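Local coordinates for protein probable hydrolase (Pseudomonas aeruginosa, PDB 7AL6) that is of unknown function but probably acts as a hydrolase of the alpha/beta hydrolase superfamily, possibly on lipid substrates, at residues 54-59 with 89-94; 126-131 with 246-251; 146-151 with 205-210; 165-170 with 184-189; 257-262 with 273-278. One frame throughout, in Å; residues are numbered along the deposited sequence.

Contact 1 (54-59 with 89-94); sequences RIVALD and EQLGWE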
# COMPACT_ATOMS: atom_id res chain seq x y z
N ARG A 54 -9.92 31.78 -7.10
CA ARG A 54 -10.38 30.51 -6.51
C ARG A 54 -9.09 29.81 -6.08
O ARG A 54 -8.43 29.29 -6.94
CB ARG A 54 -11.21 29.71 -7.49
CG ARG A 54 -11.62 28.35 -6.95
CD ARG A 54 -12.43 28.37 -5.68
NE ARG A 54 -13.13 27.12 -5.51
CZ ARG A 54 -13.98 26.84 -4.55
NH1 ARG A 54 -14.56 25.67 -4.52
NH2 ARG A 54 -14.26 27.73 -3.63
N ILE A 55 -8.76 29.80 -4.81
CA ILE A 55 -7.46 29.27 -4.34
C ILE A 55 -7.65 27.92 -3.67
O ILE A 55 -8.40 27.80 -2.72
CB ILE A 55 -6.77 30.27 -3.41
CG1 ILE A 55 -6.54 31.62 -4.10
CG2 ILE A 55 -5.48 29.71 -2.87
CD1 ILE A 55 -6.18 32.72 -3.17
N VAL A 56 -6.91 26.96 -4.17
CA VAL A 56 -6.82 25.62 -3.61
C VAL A 56 -5.51 25.59 -2.85
O VAL A 56 -4.43 25.52 -3.46
CB VAL A 56 -6.88 24.55 -4.71
CG1 VAL A 56 -6.68 23.15 -4.12
CG2 VAL A 56 -8.20 24.63 -5.46
N ALA A 57 -5.58 25.71 -1.53
CA ALA A 57 -4.39 25.71 -0.69
C ALA A 57 -4.13 24.25 -0.35
O ALA A 57 -4.79 23.68 0.53
CB ALA A 57 -4.56 26.56 0.57
N LEU A 58 -3.15 23.69 -1.03
CA LEU A 58 -2.86 22.27 -1.01
C LEU A 58 -1.85 21.92 0.07
O LEU A 58 -0.86 22.63 0.25
CB LEU A 58 -2.29 21.89 -2.37
CG LEU A 58 -2.07 20.42 -2.69
CD1 LEU A 58 -3.40 19.70 -2.82
CD2 LEU A 58 -1.23 20.35 -3.99
N ASP A 59 -2.12 20.83 0.74
CA ASP A 59 -1.17 20.22 1.67
C ASP A 59 -0.30 19.36 0.76
O ASP A 59 -0.83 18.52 0.08
CB ASP A 59 -1.83 19.41 2.78
CG ASP A 59 -2.23 20.22 3.99
OD1 ASP A 59 -1.67 21.26 4.18
OD2 ASP A 59 -3.10 19.81 4.68
N GLU A 89 -5.60 18.31 -12.86
CA GLU A 89 -6.41 17.37 -13.63
C GLU A 89 -7.66 16.97 -12.88
O GLU A 89 -8.75 16.91 -13.45
CB GLU A 89 -5.62 16.12 -13.98
CG GLU A 89 -4.41 16.41 -14.83
CD GLU A 89 -4.78 16.56 -16.28
OE1 GLU A 89 -5.31 15.58 -16.84
OE2 GLU A 89 -4.58 17.65 -16.84
N GLN A 90 -7.51 16.63 -11.58
CA GLN A 90 -8.65 16.13 -10.82
C GLN A 90 -9.67 17.21 -10.56
O GLN A 90 -10.86 16.92 -10.41
CB GLN A 90 -8.15 15.48 -9.51
CG GLN A 90 -9.22 14.86 -8.65
CD GLN A 90 -9.90 13.66 -9.30
OE1 GLN A 90 -9.43 13.13 -10.28
NE2 GLN A 90 -11.02 13.24 -8.75
N LEU A 91 -9.27 18.47 -10.59
CA LEU A 91 -10.20 19.58 -10.45
C LEU A 91 -10.82 19.97 -11.78
O LEU A 91 -11.75 20.77 -11.82
CB LEU A 91 -9.50 20.82 -9.86
CG LEU A 91 -8.81 20.68 -8.52
CD1 LEU A 91 -8.03 21.95 -8.22
CD2 LEU A 91 -9.83 20.44 -7.46
N GLY A 92 -10.32 19.43 -12.87
CA GLY A 92 -10.79 19.84 -14.18
C GLY A 92 -10.16 21.10 -14.72
O GLY A 92 -10.74 21.72 -15.60
N TRP A 93 -8.98 21.49 -14.22
CA TRP A 93 -8.34 22.76 -14.56
C TRP A 93 -7.33 22.53 -15.69
O TRP A 93 -6.27 21.94 -15.48
CB TRP A 93 -7.64 23.36 -13.34
CG TRP A 93 -8.58 23.94 -12.33
CD1 TRP A 93 -9.95 23.96 -12.39
CD2 TRP A 93 -8.22 24.63 -11.12
NE1 TRP A 93 -10.47 24.60 -11.29
CE2 TRP A 93 -9.43 25.02 -10.49
CE3 TRP A 93 -7.01 24.95 -10.50
CZ2 TRP A 93 -9.45 25.71 -9.28
CZ3 TRP A 93 -7.04 25.64 -9.31
CH2 TRP A 93 -8.26 26.04 -8.73
N GLU A 94 -7.61 23.05 -16.87
CA GLU A 94 -6.67 22.93 -18.00
C GLU A 94 -5.53 23.93 -17.78
O GLU A 94 -4.41 23.53 -17.77
CB GLU A 94 -7.38 23.12 -19.33
CG GLU A 94 -6.44 23.14 -20.52
CD GLU A 94 -5.45 21.99 -20.60
OE1 GLU A 94 -4.35 22.20 -21.09
OE2 GLU A 94 -5.79 20.90 -20.16
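Arg54 and Val56 of a sheet strand pack against Leu91 and Trp93 at the end of a helix, a mostly apolar strand-to-helix contact in the alpha/beta hydrolase fold. Strand 53-58 lies between strands 16-22 and 28-33 of the central sheet. Helix 77-91 packs against this part of the sheet. The helix stops at Gly92, whose positive phi and two bonds back into the last turn make a Schellman motif. One of them, Gly92 N to Glu89 O, measures 3.0 Å. The chain then turns, and Trp93 swings back to the strand.

Val56 CG2 is the shared point. With CG1 anti to the backbone N (chi1 176°), CG2 sits beside that N, and it is CG2 that meets the helix end. CG2 reaches Leu91 CD1 tip to tip at 3.9 Å. It also meets Trp93 CH2 at 3.6 Å, where the two side chains run past each other in opposite directions. Leu91 CD1 in turn lies 3.8 Å above the plane of the Trp93 ring, offset toward its rim. Pro29 and Ile31 of strand 28-33 also touch Trp93.

Arg54 takes part through its aliphatic stem and its backbone O. Its charged end goes elsewhere, with NH2 hydrogen-bonded to Gly23 O. Tyr197 of a neighbouring subunit packs on Arg54, and Pro192 of that subunit packs on Leu91. The Arg54 and Trp93 side chains cross at about a right angle, with guanidinium and indole planes 55° apart. Arg54 CG comes to 4.1 Å from Trp93 CZ2, while Arg54 O meets Trp93 CH2 obliquely at 3.7 Å.

Contact 2 (126-131 with 246-251); sequences DGLIPY and RALLET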
# COMPACT_ATOMS: atom_id res chain seq x y z
N ASP A 126 9.36 34.69 -1.55
CA ASP A 126 10.70 34.45 -0.98
C ASP A 126 11.29 33.10 -1.35
O ASP A 126 11.87 32.50 -0.50
CB ASP A 126 10.65 34.62 0.53
CG ASP A 126 11.91 35.24 1.08
OD1 ASP A 126 12.33 36.21 0.52
OD2 ASP A 126 12.45 34.70 2.02
N GLY A 127 11.11 32.64 -2.58
CA GLY A 127 11.69 31.39 -3.09
C GLY A 127 11.84 31.45 -4.58
O GLY A 127 11.04 32.08 -5.20
N LEU A 128 12.83 30.76 -5.13
CA LEU A 128 13.06 30.71 -6.56
C LEU A 128 13.68 29.40 -7.00
O LEU A 128 13.08 28.64 -7.80
CB LEU A 128 13.95 31.89 -6.96
CG LEU A 128 14.12 32.01 -8.47
CD1 LEU A 128 12.74 32.33 -9.06
CD2 LEU A 128 15.10 33.07 -8.87
N ILE A 129 14.88 29.11 -6.52
CA ILE A 129 15.60 27.92 -6.97
C ILE A 129 15.99 27.11 -5.75
O ILE A 129 16.09 27.63 -4.64
CB ILE A 129 16.86 28.28 -7.80
CG1 ILE A 129 17.66 29.36 -7.09
CG2 ILE A 129 16.46 28.74 -9.21
CD1 ILE A 129 19.05 29.55 -7.68
N PRO A 130 16.28 25.82 -5.94
CA PRO A 130 16.75 25.01 -4.82
C PRO A 130 18.25 25.14 -4.61
O PRO A 130 18.93 25.79 -5.42
CB PRO A 130 16.38 23.59 -5.26
CG PRO A 130 16.63 23.64 -6.78
CD PRO A 130 16.15 25.02 -7.18
N TYR A 131 18.76 24.51 -3.56
CA TYR A 131 20.20 24.24 -3.45
C TYR A 131 20.62 23.26 -4.53
O TYR A 131 19.91 22.30 -4.83
CB TYR A 131 20.54 23.69 -2.07
CG TYR A 131 20.50 24.73 -0.98
CD1 TYR A 131 21.01 26.01 -1.19
CD2 TYR A 131 19.94 24.45 0.25
CE1 TYR A 131 20.96 26.98 -0.20
CE2 TYR A 131 19.90 25.41 1.26
CZ TYR A 131 20.41 26.68 1.02
OH TYR A 131 20.37 27.65 2.00
N ARG A 246 20.73 38.48 -5.71
CA ARG A 246 20.35 39.84 -6.18
C ARG A 246 20.79 40.04 -7.62
O ARG A 246 20.01 40.56 -8.39
CB ARG A 246 20.97 40.84 -5.21
CG ARG A 246 20.81 42.30 -5.60
CD ARG A 246 21.10 43.17 -4.41
NE ARG A 246 19.98 44.05 -4.20
CZ ARG A 246 19.11 43.96 -3.20
NH1 ARG A 246 18.11 44.82 -3.14
NH2 ARG A 246 19.25 43.04 -2.26
N ALA A 247 21.97 39.58 -7.99
CA ALA A 247 22.45 39.71 -9.37
C ALA A 247 21.70 38.78 -10.32
O ALA A 247 21.45 39.14 -11.47
CB ALA A 247 23.95 39.42 -9.43
N LEU A 248 21.35 37.58 -9.87
CA LEU A 248 20.53 36.74 -10.72
C LEU A 248 19.19 37.41 -11.01
O LEU A 248 18.76 37.50 -12.17
CB LEU A 248 20.31 35.37 -10.08
CG LEU A 248 19.31 34.51 -10.84
CD1 LEU A 248 19.77 34.19 -12.26
CD2 LEU A 248 19.04 33.22 -9.97
N LEU A 249 18.53 37.92 -9.97
CA LEU A 249 17.17 38.49 -10.08
C LEU A 249 17.18 39.62 -11.11
O LEU A 249 16.24 39.72 -11.85
CB LEU A 249 16.67 38.98 -8.73
CG LEU A 249 16.31 37.91 -7.71
CD1 LEU A 249 15.72 38.53 -6.47
CD2 LEU A 249 15.35 36.88 -8.26
N GLU A 250 18.27 40.37 -11.19
CA GLU A 250 18.46 41.51 -12.12
C GLU A 250 18.45 41.03 -13.59
O GLU A 250 18.14 41.84 -14.43
CB GLU A 250 19.67 42.34 -11.67
CG GLU A 250 19.43 43.03 -10.33
CD GLU A 250 20.57 43.72 -9.60
OE1 GLU A 250 21.75 43.60 -10.00
OE2 GLU A 250 20.29 44.39 -8.61
N THR A 251 18.79 39.78 -13.89
CA THR A 251 18.76 39.19 -15.25
C THR A 251 17.43 38.49 -15.55
O THR A 251 17.38 37.81 -16.54
CB THR A 251 19.91 38.20 -15.46
OG1 THR A 251 19.69 36.99 -14.76
CG2 THR A 251 21.24 38.76 -15.01
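Leu128 swings CG to the side opposite its backbone N (chi1 -173°), which carries CD2 out to Leu248 and Leu249. Leu249 turns the other way, with CG beside its backbone N (chi1 -71°), and this brings its CD2 round to meet the same methyl. The contact belongs to the alpha/beta hydrolase fold. Segment 126-131 opens the loop that follows strand 119-125, the sixth of the central sheet. Segment 246-251 holds the end of helix 245-250, which precedes the last strand.

Three leucine methyls carry the contact. Leu128 CD2 is 3.9 Å from Leu249 CD2, and these two side chains slide past each other in opposite directions. Leu128 CD2 is also 4.1 Å from Leu248 CD2, approached at a slant. Ile129 adds a looser touch, its CD1 lying 4.3 Å from Leu248 CD2. No hydrogen bond joins the two segments. Helix 215-223 adds to the packing: Val222 touches Leu128 and Ile129, and Leu219 touches Leu248.

The loop starts at Asp126, which takes no part in the packing. Asp126 OD2 is hydrogen-bonded to His263 ND1, consistent with the acid of a Ser-His-Asp triad. Its OD1 is held by Ala234 N. The leucine packing lies just along the chain from this residue.

At the helix end, Leu248 O receives two donors from one residue. Thr251 N reaches it at 2.9 Å. Thr251 OG1 donates to Leu248 O at 2.8 Å, in the carbonyl plane on a lone pair, with a C=O to donor angle of 137°.

Contact 3 (146-151 with 205-210); sequences LKAQLA and LTLPSP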
# COMPACT_ATOMS: atom_id res chain seq x y z
N LEU A 146 22.29 7.09 -0.23
CA LEU A 146 22.08 5.64 -0.04
C LEU A 146 22.27 5.28 1.43
O LEU A 146 21.48 4.54 1.95
CB LEU A 146 23.03 4.86 -0.95
CG LEU A 146 22.79 5.02 -2.44
CD1 LEU A 146 23.80 4.22 -3.22
CD2 LEU A 146 21.39 4.63 -2.83
N LYS A 147 23.29 5.84 2.07
CA LYS A 147 23.61 5.57 3.49
C LYS A 147 22.48 6.09 4.37
O LYS A 147 22.08 5.38 5.25
CB LYS A 147 24.98 6.16 3.84
CG LYS A 147 26.14 5.20 3.65
CD LYS A 147 27.35 5.77 2.94
CE LYS A 147 28.43 6.30 3.85
NZ LYS A 147 29.73 6.46 3.15
N ALA A 148 21.95 7.27 4.09
CA ALA A 148 20.84 7.87 4.85
C ALA A 148 19.61 6.97 4.73
O ALA A 148 18.92 6.79 5.71
CB ALA A 148 20.59 9.27 4.37
N GLN A 149 19.36 6.41 3.56
CA GLN A 149 18.24 5.50 3.35
C GLN A 149 18.38 4.23 4.20
O GLN A 149 17.40 3.72 4.73
CB GLN A 149 18.12 5.13 1.87
CG GLN A 149 17.60 6.25 0.98
CD GLN A 149 16.07 6.28 0.83
OE1 GLN A 149 15.34 5.71 1.63
NE2 GLN A 149 15.60 6.97 -0.20
N LEU A 150 19.60 3.69 4.30
CA LEU A 150 19.80 2.52 5.15
C LEU A 150 19.58 2.85 6.62
O LEU A 150 19.07 2.02 7.38
CB LEU A 150 21.20 1.94 4.96
CG LEU A 150 21.59 1.35 3.60
CD1 LEU A 150 23.04 0.84 3.66
CD2 LEU A 150 20.71 0.22 3.15
N ALA A 151 19.98 4.05 7.04
CA ALA A 151 19.86 4.48 8.43
C ALA A 151 18.49 5.01 8.80
O ALA A 151 18.28 5.41 9.95
CB ALA A 151 20.91 5.56 8.75
N LEU A 205 11.22 12.84 4.68
CA LEU A 205 11.43 14.23 4.33
C LEU A 205 12.81 14.72 4.75
O LEU A 205 13.23 15.78 4.29
CB LEU A 205 10.37 15.12 4.99
CG LEU A 205 8.98 14.96 4.34
CD1 LEU A 205 7.89 15.60 5.12
CD2 LEU A 205 9.00 15.54 2.92
N THR A 206 13.50 13.99 5.64
CA THR A 206 14.85 14.36 6.08
C THR A 206 15.94 13.81 5.17
O THR A 206 17.11 14.14 5.37
CB THR A 206 15.16 13.87 7.52
OG1 THR A 206 15.23 12.43 7.58
CG2 THR A 206 14.11 14.32 8.46
N LEU A 207 15.60 12.92 4.24
CA LEU A 207 16.62 12.28 3.44
C LEU A 207 17.25 13.31 2.50
O LEU A 207 16.58 14.25 2.07
CB LEU A 207 16.04 11.15 2.62
CG LEU A 207 15.57 9.91 3.40
CD1 LEU A 207 14.67 9.07 2.49
CD2 LEU A 207 16.75 9.09 3.89
N PRO A 208 18.52 13.17 2.19
CA PRO A 208 19.11 14.02 1.15
C PRO A 208 18.78 13.49 -0.23
O PRO A 208 18.58 12.30 -0.42
CB PRO A 208 20.62 13.95 1.44
CG PRO A 208 20.83 12.62 2.07
CD PRO A 208 19.51 12.28 2.81
N SER A 209 18.72 14.39 -1.21
CA SER A 209 18.41 13.97 -2.56
C SER A 209 19.51 13.06 -3.09
O SER A 209 20.69 13.25 -2.78
CB SER A 209 18.23 15.18 -3.48
OG SER A 209 17.97 14.70 -4.80
N PRO A 210 19.16 12.03 -3.86
CA PRO A 210 20.21 11.24 -4.49
C PRO A 210 20.88 11.95 -5.67
O PRO A 210 21.94 11.50 -6.13
CB PRO A 210 19.47 9.99 -4.97
CG PRO A 210 18.06 10.48 -5.19
CD PRO A 210 17.81 11.54 -4.20
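Gln149 leaves helix 138-150 and meets Leu207 in stages. CB leads to CG, which comes to 4.2 Å from Leu207 CD2. The chain then bends at chi2 (-90°) and brings the amide face to the leucine. Leu207 CD1 is 3.5 Å from each of Gln149 CD, OE1 and NE2. Being equally distant from all three, the methyl lies over the flat of the amide. The two side chains cross at about a right angle.

The other leucine branch turns to the helix backbone. Leu207 CD2 lies 3.6 Å from Ala148 O and 3.9 Å from Ala148 CB. Pro208 adds its ring, with CD 3.6 Å from Ala148 CB.

The contact ties helix 138-150 to the loop before helix 215-223. Both lie in the long insertion between the sixth and seventh sheet strands, where many alpha/beta hydrolases carry a cap. Leu82 of another neighbouring subunit, not the one that packs on Arg54, packs on Gln149. A PEG molecule, probably from the crystallisation liquor, is hydrogen-bonded to Ser209 N.

No hydrogen bond crosses between the segments. The amide presents its flat side to a methyl, so this surface contact rests on shape and dispersion.

Contact 4 (165-170 with 184-189); sequences KAVEAR and LLAQRG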
# COMPACT_ATOMS: atom_id res chain seq x y z
N LYS A 165 4.29 24.01 24.15
CA LYS A 165 5.65 23.54 23.92
C LYS A 165 5.85 23.11 22.47
O LYS A 165 6.95 23.24 21.92
CB LYS A 165 5.99 22.38 24.86
CG LYS A 165 6.13 22.74 26.35
CD LYS A 165 7.08 23.91 26.61
CE LYS A 165 8.04 23.59 27.76
NZ LYS A 165 8.79 24.79 28.24
N ALA A 166 4.79 22.57 21.84
CA ALA A 166 4.88 22.22 20.42
C ALA A 166 5.06 23.47 19.56
O ALA A 166 5.88 23.50 18.64
CB ALA A 166 3.63 21.44 20.00
N VAL A 167 4.33 24.53 19.90
CA VAL A 167 4.42 25.82 19.20
C VAL A 167 5.83 26.39 19.32
O VAL A 167 6.48 26.70 18.32
CB VAL A 167 3.39 26.79 19.78
CG1 VAL A 167 3.75 28.25 19.45
CG2 VAL A 167 2.01 26.44 19.28
N GLU A 168 6.29 26.58 20.56
CA GLU A 168 7.63 27.11 20.78
C GLU A 168 8.68 26.26 20.10
O GLU A 168 9.69 26.80 19.62
CB GLU A 168 7.91 27.22 22.29
CG GLU A 168 7.07 28.32 22.94
CD GLU A 168 6.87 28.13 24.44
OE1 GLU A 168 5.89 28.70 24.97
OE2 GLU A 168 7.70 27.45 25.09
N ALA A 169 8.48 24.95 19.99
CA ALA A 169 9.47 24.18 19.23
C ALA A 169 9.53 24.63 17.77
O ALA A 169 10.59 24.54 17.13
CB ALA A 169 9.16 22.69 19.34
N ARG A 170 8.41 25.15 17.23
CA ARG A 170 8.37 25.57 15.82
C ARG A 170 8.93 26.98 15.64
O ARG A 170 9.44 27.31 14.58
CB ARG A 170 6.93 25.48 15.28
CG ARG A 170 6.72 25.93 13.82
CD ARG A 170 7.49 25.11 12.84
NE ARG A 170 7.32 25.57 11.44
CZ ARG A 170 8.07 26.52 10.88
NH1 ARG A 170 9.03 27.11 11.59
NH2 ARG A 170 7.87 26.88 9.62
N LEU A 184 -0.77 29.07 13.95
CA LEU A 184 -1.59 28.78 12.78
C LEU A 184 -1.14 27.49 12.09
O LEU A 184 -1.94 26.61 11.79
CB LEU A 184 -1.54 29.98 11.83
CG LEU A 184 -2.33 31.20 12.30
CD1 LEU A 184 -1.94 32.45 11.50
CD2 LEU A 184 -3.80 30.95 12.20
N LEU A 185 0.16 27.33 11.89
CA LEU A 185 0.66 26.10 11.32
C LEU A 185 0.36 24.89 12.21
O LEU A 185 0.09 23.80 11.70
CB LEU A 185 2.13 26.24 11.05
CG LEU A 185 2.48 27.21 9.91
CD1 LEU A 185 3.96 27.51 9.98
CD2 LEU A 185 2.11 26.63 8.56
N ALA A 186 0.42 25.06 13.55
CA ALA A 186 0.17 23.97 14.49
C ALA A 186 -1.26 23.44 14.41
O ALA A 186 -1.49 22.27 14.70
CB ALA A 186 0.42 24.43 15.94
N GLN A 187 -2.22 24.27 14.04
CA GLN A 187 -3.64 23.86 13.95
C GLN A 187 -3.81 22.74 12.92
O GLN A 187 -4.72 21.98 13.07
CB GLN A 187 -4.51 25.06 13.62
CG GLN A 187 -4.49 26.10 14.72
CD GLN A 187 -5.74 26.92 14.74
OE1 GLN A 187 -5.97 27.75 13.88
NE2 GLN A 187 -6.57 26.68 15.73
N ARG A 188 -3.01 22.74 11.86
CA ARG A 188 -3.04 21.75 10.77
C ARG A 188 -1.83 20.82 10.81
O ARG A 188 -1.86 19.89 10.07
CB ARG A 188 -3.07 22.52 9.44
CG ARG A 188 -3.75 21.82 8.29
CD ARG A 188 -3.89 22.63 7.02
NE ARG A 188 -4.36 21.82 5.94
CZ ARG A 188 -5.60 21.76 5.52
NH1 ARG A 188 -6.52 22.54 6.04
NH2 ARG A 188 -5.92 20.95 4.54
N GLY A 189 -0.83 21.07 11.64
CA GLY A 189 0.43 20.30 11.64
C GLY A 189 0.64 19.38 12.82
O GLY A 189 1.60 18.67 12.83
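The flat guanidinium of Arg170 is met obliquely by Leu185 CD1. The methyl is 4.0 Å from Arg170 NH2 and 4.1 Å from Arg170 NE, and the two side chains are set at a slant to each other. This is packing between two consecutive helices, 163-172 and 179-189. They lie in the insertion between the sixth and seventh strands of the alpha/beta hydrolase sheet, the usual place of a cap.

Arg170 reaches the second helix with CG opposite its backbone N (chi1 178°) and a bend at chi2. The charge is paired outside the two segments: NH2 forms a salt bridge with Asp38 OD1. That bond probably fixes the rotation of the guanidinium, while Leu185 CD1 packs against NE and NH2. Trp199 of strand 196-199 also packs on Arg170, and it touches Ala186 too. His264 is another neighbour of Arg170, which places this side chain near the probable catalytic triad without touching it. Leu267 packs on Leu185.

All four touching residues are buried. No hydrogen bond crosses between the segments. Their backbones are held within their own helices, and Arg170 N bonds to Val167 O at 2.7 Å, with a weaker 3.3 Å bond from Arg170 N to Ala166 O. Leu185 O accepts from Asn39 ND2, which ties the second helix to the loop after strand 28-33.

Between the two segments, the nearest CA pair is Val167 and Ala186, 6.6 Å apart. There the touch is methyl to methyl, Val167 CG2 to Ala186 CB at 4.2 Å.

Contact 5 (257-262 with 273-278); sequences HHLPGG and AQAVAR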
# COMPACT_ATOMS: atom_id res chain seq x y z
N HIS A 257 9.10 42.70 -5.68
CA HIS A 257 8.61 43.61 -4.65
C HIS A 257 9.34 43.31 -3.36
O HIS A 257 9.31 42.18 -2.86
CB HIS A 257 7.09 43.51 -4.49
CG HIS A 257 6.33 44.22 -5.57
ND1 HIS A 257 6.09 43.66 -6.80
CD2 HIS A 257 5.83 45.48 -5.62
CE1 HIS A 257 5.46 44.53 -7.56
NE2 HIS A 257 5.28 45.64 -6.86
N HIS A 258 10.06 44.31 -2.86
CA HIS A 258 10.85 44.17 -1.65
C HIS A 258 9.98 44.60 -0.49
O HIS A 258 9.48 45.73 -0.49
CB HIS A 258 12.09 45.06 -1.71
CG HIS A 258 13.06 44.60 -2.72
ND1 HIS A 258 13.00 45.01 -4.04
CD2 HIS A 258 14.03 43.66 -2.65
CE1 HIS A 258 13.95 44.39 -4.72
NE2 HIS A 258 14.58 43.56 -3.91
N LEU A 259 9.81 43.73 0.49
CA LEU A 259 8.95 44.08 1.61
C LEU A 259 9.62 43.71 2.92
O LEU A 259 10.53 42.87 2.96
CB LEU A 259 7.59 43.36 1.52
CG LEU A 259 6.66 43.77 0.40
CD1 LEU A 259 5.50 42.78 0.28
CD2 LEU A 259 6.14 45.15 0.70
N PRO A 260 9.21 44.34 4.00
CA PRO A 260 9.85 44.04 5.29
C PRO A 260 9.44 42.68 5.81
O PRO A 260 8.44 42.08 5.37
CB PRO A 260 9.35 45.16 6.21
CG PRO A 260 8.15 45.70 5.56
CD PRO A 260 8.12 45.33 4.11
N GLY A 261 10.22 42.18 6.75
CA GLY A 261 9.81 41.02 7.52
C GLY A 261 10.71 39.84 7.25
O GLY A 261 11.72 39.94 6.53
N GLY A 262 10.31 38.70 7.81
CA GLY A 262 11.06 37.47 7.66
C GLY A 262 10.59 36.60 6.49
O GLY A 262 9.73 36.97 5.69
N ALA A 273 0.75 40.12 5.75
CA ALA A 273 -0.28 39.52 4.91
C ALA A 273 -0.87 40.55 3.98
O ALA A 273 -1.10 40.28 2.79
CB ALA A 273 -1.39 38.90 5.77
N GLN A 274 -1.16 41.74 4.51
CA GLN A 274 -1.83 42.75 3.70
C GLN A 274 -0.92 43.26 2.58
O GLN A 274 -1.38 43.56 1.48
CB GLN A 274 -2.23 43.94 4.56
CG GLN A 274 -3.54 43.79 5.26
CD GLN A 274 -3.72 44.80 6.37
OE1 GLN A 274 -4.32 44.50 7.41
NE2 GLN A 274 -3.21 46.01 6.17
N ALA A 275 0.34 43.46 2.91
CA ALA A 275 1.27 44.01 1.94
C ALA A 275 1.49 43.01 0.82
O ALA A 275 1.46 43.39 -0.34
CB ALA A 275 2.58 44.36 2.61
N VAL A 276 1.69 41.73 1.16
CA VAL A 276 1.77 40.74 0.10
C VAL A 276 0.48 40.72 -0.70
O VAL A 276 0.49 40.69 -1.94
CB VAL A 276 2.11 39.35 0.68
CG1 VAL A 276 2.06 38.32 -0.46
CG2 VAL A 276 3.49 39.40 1.34
N ALA A 277 -0.66 40.78 -0.02
CA ALA A 277 -1.92 40.71 -0.74
C ALA A 277 -2.06 41.85 -1.74
O ALA A 277 -2.62 41.67 -2.84
CB ALA A 277 -3.06 40.71 0.27
N ARG A 278 -1.63 43.06 -1.35
CA ARG A 278 -1.78 44.19 -2.26
C ARG A 278 -0.99 43.93 -3.53
O ARG A 278 -1.47 44.19 -4.64
CB ARG A 278 -1.28 45.48 -1.62
CG ARG A 278 -2.27 46.14 -0.70
CD ARG A 278 -1.55 47.28 0.08
NE ARG A 278 -2.34 47.85 1.18
CZ ARG A 278 -3.58 48.31 1.06
NH1 ARG A 278 -4.18 48.35 -0.12
NH2 ARG A 278 -4.20 48.79 2.13
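Leu259 is the tight part of this contact, its isobutyl end pressed on one turn of helix 270-284. CG stands beside the backbone N and opposite the carbonyl carbon (chi1 -68°), with the forked tip turned to the helix. CD1 lies against the backbone itself, 4.0 Å from Val276 N and 4.1 Å from Ala275 C. CD1 is also 4.1 Å from Val276 CG2. Both leucine methyls share the small Ala275 side chain: CD1 and CD2 are each 4.1 Å from Ala275 CB. Leu265 of helix 265-268 touches both Leu259 and Val276.

Strand 255-259 is the last of the alpha/beta hydrolase sheet and an outermost one within the chain. Helix 270-284 is the C-terminal helix, and here it packs on Leu259, at the end of that strand. Leu259 is also hydrogen-bonded through its backbone to Leu233 of the neighbouring strand 229-234 and Glu235 just after it. The chain then runs through Gly261 and Gly262 to His263, the probable triad histidine.

The surroundings of this patch are looser. His258, Gln274 and Arg278 are exposed and make no contact across the segments. Pro260 is exposed too, its side chain coming no nearer than 5.8 Å to the helix segment. Val276, by contrast, is buried, with Leu46 also packed against it.

How the contacts relate
Contacts 2 and 5 lie nearest in sequence to the acid and histidine of the probable Ser-His-Asp triad (Ser102, Asp126, His263). Contact 2 includes the acid, and segment 257-262 of contact 5 ends just before the histidine. Their centres are 18 Å apart, and they touch where Arg246 NH1 packs 3.8 Å from His258 NE2. Contacts 3 and 4 lie in the insertion that separates the two segments of contact 2. Contact 4 is tied to contact 1 by a salt bridge, Asp59 OD2 to Arg188 NE at 2.7 Å, and both touch the same neighbouring subunit. Contacts 1 and 5 reach the same sheet. Contacts 3 and 5 have centres 36 Å apart, on opposite sides of the chain's centre.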